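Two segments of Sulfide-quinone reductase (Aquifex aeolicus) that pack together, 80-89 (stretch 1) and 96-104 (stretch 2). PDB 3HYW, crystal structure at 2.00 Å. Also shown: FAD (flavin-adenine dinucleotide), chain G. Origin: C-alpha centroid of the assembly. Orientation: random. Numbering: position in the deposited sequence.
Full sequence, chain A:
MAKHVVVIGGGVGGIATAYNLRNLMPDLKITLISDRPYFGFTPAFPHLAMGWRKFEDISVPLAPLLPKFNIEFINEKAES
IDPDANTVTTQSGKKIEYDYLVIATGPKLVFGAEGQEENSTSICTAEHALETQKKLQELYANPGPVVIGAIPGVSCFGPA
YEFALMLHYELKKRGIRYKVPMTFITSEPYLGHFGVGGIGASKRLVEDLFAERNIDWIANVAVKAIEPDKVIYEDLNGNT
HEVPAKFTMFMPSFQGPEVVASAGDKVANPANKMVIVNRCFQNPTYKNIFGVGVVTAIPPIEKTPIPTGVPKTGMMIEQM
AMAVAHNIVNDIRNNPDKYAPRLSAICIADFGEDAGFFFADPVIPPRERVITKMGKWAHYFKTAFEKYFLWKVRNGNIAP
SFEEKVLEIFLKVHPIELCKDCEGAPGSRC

Stretch 1, residues 80-89: SIDPDANTVT
Stretch 2, residues 96-104: IEYDYLVIA

The contact between residues 80-89 and 96-104 of this sulfide-quinone reductase illustrates a general principle: a short antiparallel backbone ladder fixes the register, and a tyrosine with a few aliphatic side chains fills the space beneath it. Stretch 1 is itself a hairpin. Strand 80-82 (extended phi/psi, from -146/163 at Ser80 through -128/127 at Ile81 to -107/100 at Asp82) runs into three residues of helical phi/psi, 83-85, then Asn86 at 54/50, and returns as extended strand 87-89 (-131/154, -122/138, -116/132). Its backbone closes through Asp82 N to Thr87 O (2.9 Å) and Thr87 N to Asp82 O (3.0 Å), while Asp82, chi1 t, turns OD1 back to accept from Ala85 N at 3.1 Å, steadying the turn.

The returning strand pairs with strand 96-97. Val88 and Ile96 form the hydrogen-bonded pair, CA atoms 5.2 Å apart, with Val88 N to Ile96 O and Ile96 N to Val88 O both 2.8 Å and nearly linear. Thr87 and Glu97 form the adjacent non-hydrogen-bonded pair, at a CA-CA distance of 4.4 Å. Here the strands draw close enough for CA-H...O contacts, Thr87 CA to Ile96 O at 3.3 Å and Glu97 CA to Asn86 O at 3.5 Å. One further bond, Tyr98 N to Asn86 O at 2.9 Å, extends the ladder past the last bridge.

Side chains alternate across this sheet. Thr87 (p) and Glu97 (chi1 t) share one face, where Thr87 CG2 lies 3.5 Å from Glu97 OE1; the acid suits this exposed position. Val88 and Ile96 (chi1 m, chi2 131°, between wells) share the other. Val88 (t) places CG2 3.8 Å from Tyr98 CD1 and 3.6 Å from Leu101 CD1, so its compact branched side chain bridges ring and aliphatic cluster.

Tyr98 is the centerpiece. Its CA-to-CB bond points sideways, but chi1 p and chi2 near -101° bring the ring back against stretch 1. Asn86 (m) covers one face, its CB 4.1 Å from the Tyr98 ring centroid and 17° off the normal. The phenol suits a buried site with a polar end: Tyr98 OH lies 3.6 Å from Pro83 CA, and a water bridges Tyr98 OH and Pro83 O, 2.8 Å from each.

Asp99 (-92/-38) interrupts stretch 2 between extended Tyr98 (-137/153) and Tyr100 (-135/147). Strand 100-103 then offers Leu101 (t, p) and Ile103 (m, t), both directed toward stretch 1. Ile81 (m, t) meets them with Ile81 CG2 3.8 Å from Leu101 CD2 and Ile81 CD1 3.8 Å from Ile103 CD1. In all, 501 Å², both sides summed, is buried between the stretches.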

# COMPACT_ATOMS: atom_id res chain seq x y z
N SER A 80 5.29 -4.28 50.51
CA SER A 80 4.31 -3.21 50.64
C SER A 80 4.94 -1.83 50.80
O SER A 80 6.13 -1.70 51.10
CB SER A 80 3.32 -3.50 51.78
OG SER A 80 3.93 -3.45 53.05
N ILE A 81 4.12 -0.81 50.57
CA ILE A 81 4.51 0.58 50.71
C ILE A 81 3.48 1.26 51.60
O ILE A 81 2.27 1.18 51.33
CB ILE A 81 4.56 1.31 49.34
CG1 ILE A 81 5.61 0.68 48.41
CG2 ILE A 81 4.80 2.81 49.52
CD1 ILE A 81 5.43 1.04 46.94
N ASP A 82 3.94 1.91 52.66
CA ASP A 82 3.09 2.78 53.46
C ASP A 82 3.50 4.23 53.16
O ASP A 82 4.50 4.72 53.70
CB ASP A 82 3.19 2.46 54.96
CG ASP A 82 2.25 3.30 55.82
OD1 ASP A 82 1.77 4.35 55.35
OD2 ASP A 82 2.01 2.91 56.99
N PRO A 83 2.73 4.91 52.29
CA PRO A 83 3.09 6.26 51.83
C PRO A 83 2.87 7.34 52.88
O PRO A 83 3.44 8.43 52.76
CB PRO A 83 2.16 6.47 50.63
CG PRO A 83 0.98 5.64 50.92
CD PRO A 83 1.46 4.45 51.71
N ASP A 84 2.03 7.05 53.87
CA ASP A 84 1.78 7.98 54.98
C ASP A 84 2.92 7.94 55.98
O ASP A 84 3.26 8.95 56.58
CB ASP A 84 0.46 7.63 55.67
CG ASP A 84 -0.74 7.71 54.73
OD1 ASP A 84 -0.97 8.79 54.16
OD2 ASP A 84 -1.44 6.69 54.57
N ALA A 85 3.50 6.75 56.16
CA ALA A 85 4.61 6.55 57.09
C ALA A 85 5.95 6.69 56.38
O ALA A 85 7.00 6.64 57.02
CB ALA A 85 4.50 5.19 57.75
N ASN A 86 5.91 6.86 55.05
CA ASN A 86 7.12 6.88 54.21
C ASN A 86 7.99 5.65 54.40
O ASN A 86 9.20 5.75 54.61
CB ASN A 86 7.94 8.16 54.43
CG ASN A 86 7.18 9.42 54.11
OD1 ASN A 86 6.66 9.58 53.01
ND2 ASN A 86 7.10 10.32 55.08
N THR A 87 7.38 4.47 54.31
CA THR A 87 8.11 3.22 54.50
C THR A 87 7.85 2.20 53.39
O THR A 87 6.81 2.20 52.75
CB THR A 87 7.78 2.54 55.83
OG1 THR A 87 6.37 2.29 55.90
CG2 THR A 87 8.21 3.41 57.02
N VAL A 88 8.84 1.33 53.20
CA VAL A 88 8.71 0.15 52.36
C VAL A 88 9.02 -1.07 53.23
O VAL A 88 9.96 -1.04 54.04
CB VAL A 88 9.68 0.19 51.14
CG1 VAL A 88 9.47 -1.00 50.21
CG2 VAL A 88 9.51 1.49 50.37
N THR A 89 8.23 -2.12 53.07
CA THR A 89 8.47 -3.37 53.78
C THR A 89 8.80 -4.47 52.78
O THR A 89 8.11 -4.63 51.78
CB THR A 89 7.26 -3.78 54.64
OG1 THR A 89 6.73 -2.63 55.31
CG2 THR A 89 7.65 -4.84 55.68
N ILE A 96 12.05 -0.34 55.70
CA ILE A 96 12.98 0.66 55.19
C ILE A 96 12.26 2.00 55.06
O ILE A 96 11.25 2.11 54.35
CB ILE A 96 13.60 0.22 53.84
CG1 ILE A 96 14.34 -1.10 54.00
CG2 ILE A 96 14.57 1.27 53.30
CD1 ILE A 96 14.00 -2.13 52.98
N GLU A 97 12.77 3.01 55.75
CA GLU A 97 12.18 4.34 55.71
C GLU A 97 12.79 5.13 54.56
O GLU A 97 13.96 4.91 54.20
CB GLU A 97 12.39 5.06 57.05
CG GLU A 97 11.34 6.10 57.38
CD GLU A 97 10.99 6.10 58.85
OE1 GLU A 97 10.16 5.25 59.26
OE2 GLU A 97 11.53 6.95 59.59
N TYR A 98 12.01 6.03 53.96
CA TYR A 98 12.51 6.84 52.86
C TYR A 98 12.11 8.30 52.97
O TYR A 98 11.09 8.62 53.58
CB TYR A 98 12.07 6.25 51.50
CG TYR A 98 10.57 6.25 51.26
CD1 TYR A 98 9.83 5.08 51.43
CD2 TYR A 98 9.91 7.40 50.84
CE1 TYR A 98 8.45 5.07 51.20
CE2 TYR A 98 8.53 7.40 50.61
CZ TYR A 98 7.81 6.23 50.79
OH TYR A 98 6.46 6.23 50.57
N ASP A 99 12.92 9.17 52.38
CA ASP A 99 12.56 10.57 52.18
C ASP A 99 11.89 10.71 50.82
O ASP A 99 10.93 11.47 50.65
CB ASP A 99 13.81 11.45 52.28
CG ASP A 99 14.43 11.41 53.67
OD1 ASP A 99 13.67 11.54 54.65
OD2 ASP A 99 15.66 11.25 53.78
N TYR A 100 12.41 9.97 49.84
CA TYR A 100 11.81 9.88 48.51
C TYR A 100 11.78 8.43 48.07
O TYR A 100 12.67 7.66 48.42
CB TYR A 100 12.60 10.72 47.49
CG TYR A 100 12.76 12.17 47.88
CD1 TYR A 100 11.89 13.14 47.39
CD2 TYR A 100 13.78 12.57 48.74
CE1 TYR A 100 12.04 14.48 47.77
CE2 TYR A 100 13.93 13.89 49.12
CZ TYR A 100 13.06 14.84 48.63
OH TYR A 100 13.23 16.15 49.01
N LEU A 101 10.75 8.06 47.30
CA LEU A 101 10.59 6.70 46.80
C LEU A 101 10.44 6.69 45.29
O LEU A 101 9.63 7.44 44.73
CB LEU A 101 9.36 6.03 47.44
CG LEU A 101 8.98 4.64 46.92
CD1 LEU A 101 9.95 3.60 47.45
CD2 LEU A 101 7.56 4.26 47.28
N VAL A 102 11.21 5.83 44.63
CA VAL A 102 11.08 5.60 43.19
C VAL A 102 10.58 4.18 42.94
O VAL A 102 11.25 3.20 43.28
CB VAL A 102 12.41 5.82 42.43
CG1 VAL A 102 12.23 5.59 40.94
CG2 VAL A 102 12.96 7.21 42.69
N ILE A 103 9.40 4.07 42.33
CA ILE A 103 8.84 2.77 41.99
C ILE A 103 9.17 2.44 40.54
O ILE A 103 8.76 3.15 39.61
CB ILE A 103 7.31 2.71 42.24
CG1 ILE A 103 6.99 3.16 43.67
CG2 ILE A 103 6.78 1.28 41.96
CD1 ILE A 103 5.53 3.41 43.96
N ALA A 104 9.92 1.35 40.35
CA ALA A 104 10.40 0.95 39.02
C ALA A 104 10.41 -0.58 38.86
O ALA A 104 11.41 -1.17 38.41
CB ALA A 104 11.78 1.54 38.75
PA FAD G . 12.50 -3.97 34.11
O1A FAD G . 13.73 -3.55 33.36
O2A FAD G . 11.81 -5.24 33.74
O5B FAD G . 12.93 -4.02 35.65
C5B FAD G . 12.02 -4.22 36.72
C4B FAD G . 12.85 -4.67 37.92
O4B FAD G . 12.05 -4.65 39.10
C3B FAD G . 13.33 -6.10 37.75
O3B FAD G . 14.68 -6.19 38.22
C2B FAD G . 12.39 -6.90 38.65
O2B FAD G . 13.00 -8.10 39.12
C1B FAD G . 12.14 -5.91 39.77
N9A FAD G . 10.89 -6.15 40.55
C8A FAD G . 9.68 -6.52 40.08
N7A FAD G . 8.81 -6.60 41.11
C5A FAD G . 9.49 -6.27 42.24
C6A FAD G . 9.14 -6.18 43.59
N6A FAD G . 7.88 -6.45 43.99
N1A FAD G . 10.08 -5.81 44.50
C2A FAD G . 11.34 -5.53 44.12
N3A FAD G . 11.70 -5.62 42.83
C4A FAD G . 10.80 -5.98 41.87
N1 FAD G . 12.61 -1.34 24.77
C2 FAD G . 13.40 -0.76 23.83
O2 FAD G . 13.57 0.48 23.84
N3 FAD G . 14.03 -1.49 22.88
C4 FAD G . 13.87 -2.83 22.85
O4 FAD G . 14.49 -3.59 21.89
C4X FAD G . 13.07 -3.45 23.80
N5 FAD G . 12.91 -4.79 23.76
C5X FAD G . 12.14 -5.41 24.68
C6 FAD G . 12.01 -6.81 24.63
C7 FAD G . 11.21 -7.47 25.56
C7M FAD G . 11.09 -8.98 25.46
C8 FAD G . 10.55 -6.73 26.54
C8M FAD G . 9.66 -7.39 27.58
C9 FAD G . 10.68 -5.34 26.58
C9A FAD G . 11.49 -4.66 25.66
N10 FAD G . 11.65 -3.30 25.70
C10 FAD G . 12.43 -2.69 24.78
C1' FAD G . 10.90 -2.50 26.70
C2' FAD G . 11.60 -1.93 27.92
O2' FAD G . 12.79 -1.25 27.53
C3' FAD G . 11.84 -3.06 28.93
O3' FAD G . 10.58 -3.67 29.28
C4' FAD G . 12.54 -2.54 30.18
O4' FAD G . 13.10 -3.66 30.87
C5' FAD G . 11.56 -1.80 31.08
O5' FAD G . 12.25 -1.25 32.20
P FAD G . 11.63 -1.25 33.69
O1P FAD G . 12.67 -0.65 34.60
O2P FAD G . 10.23 -0.66 33.67
O3P FAD G . 11.41 -2.80 34.04
O HOH W 1 5.13 8.71 50.51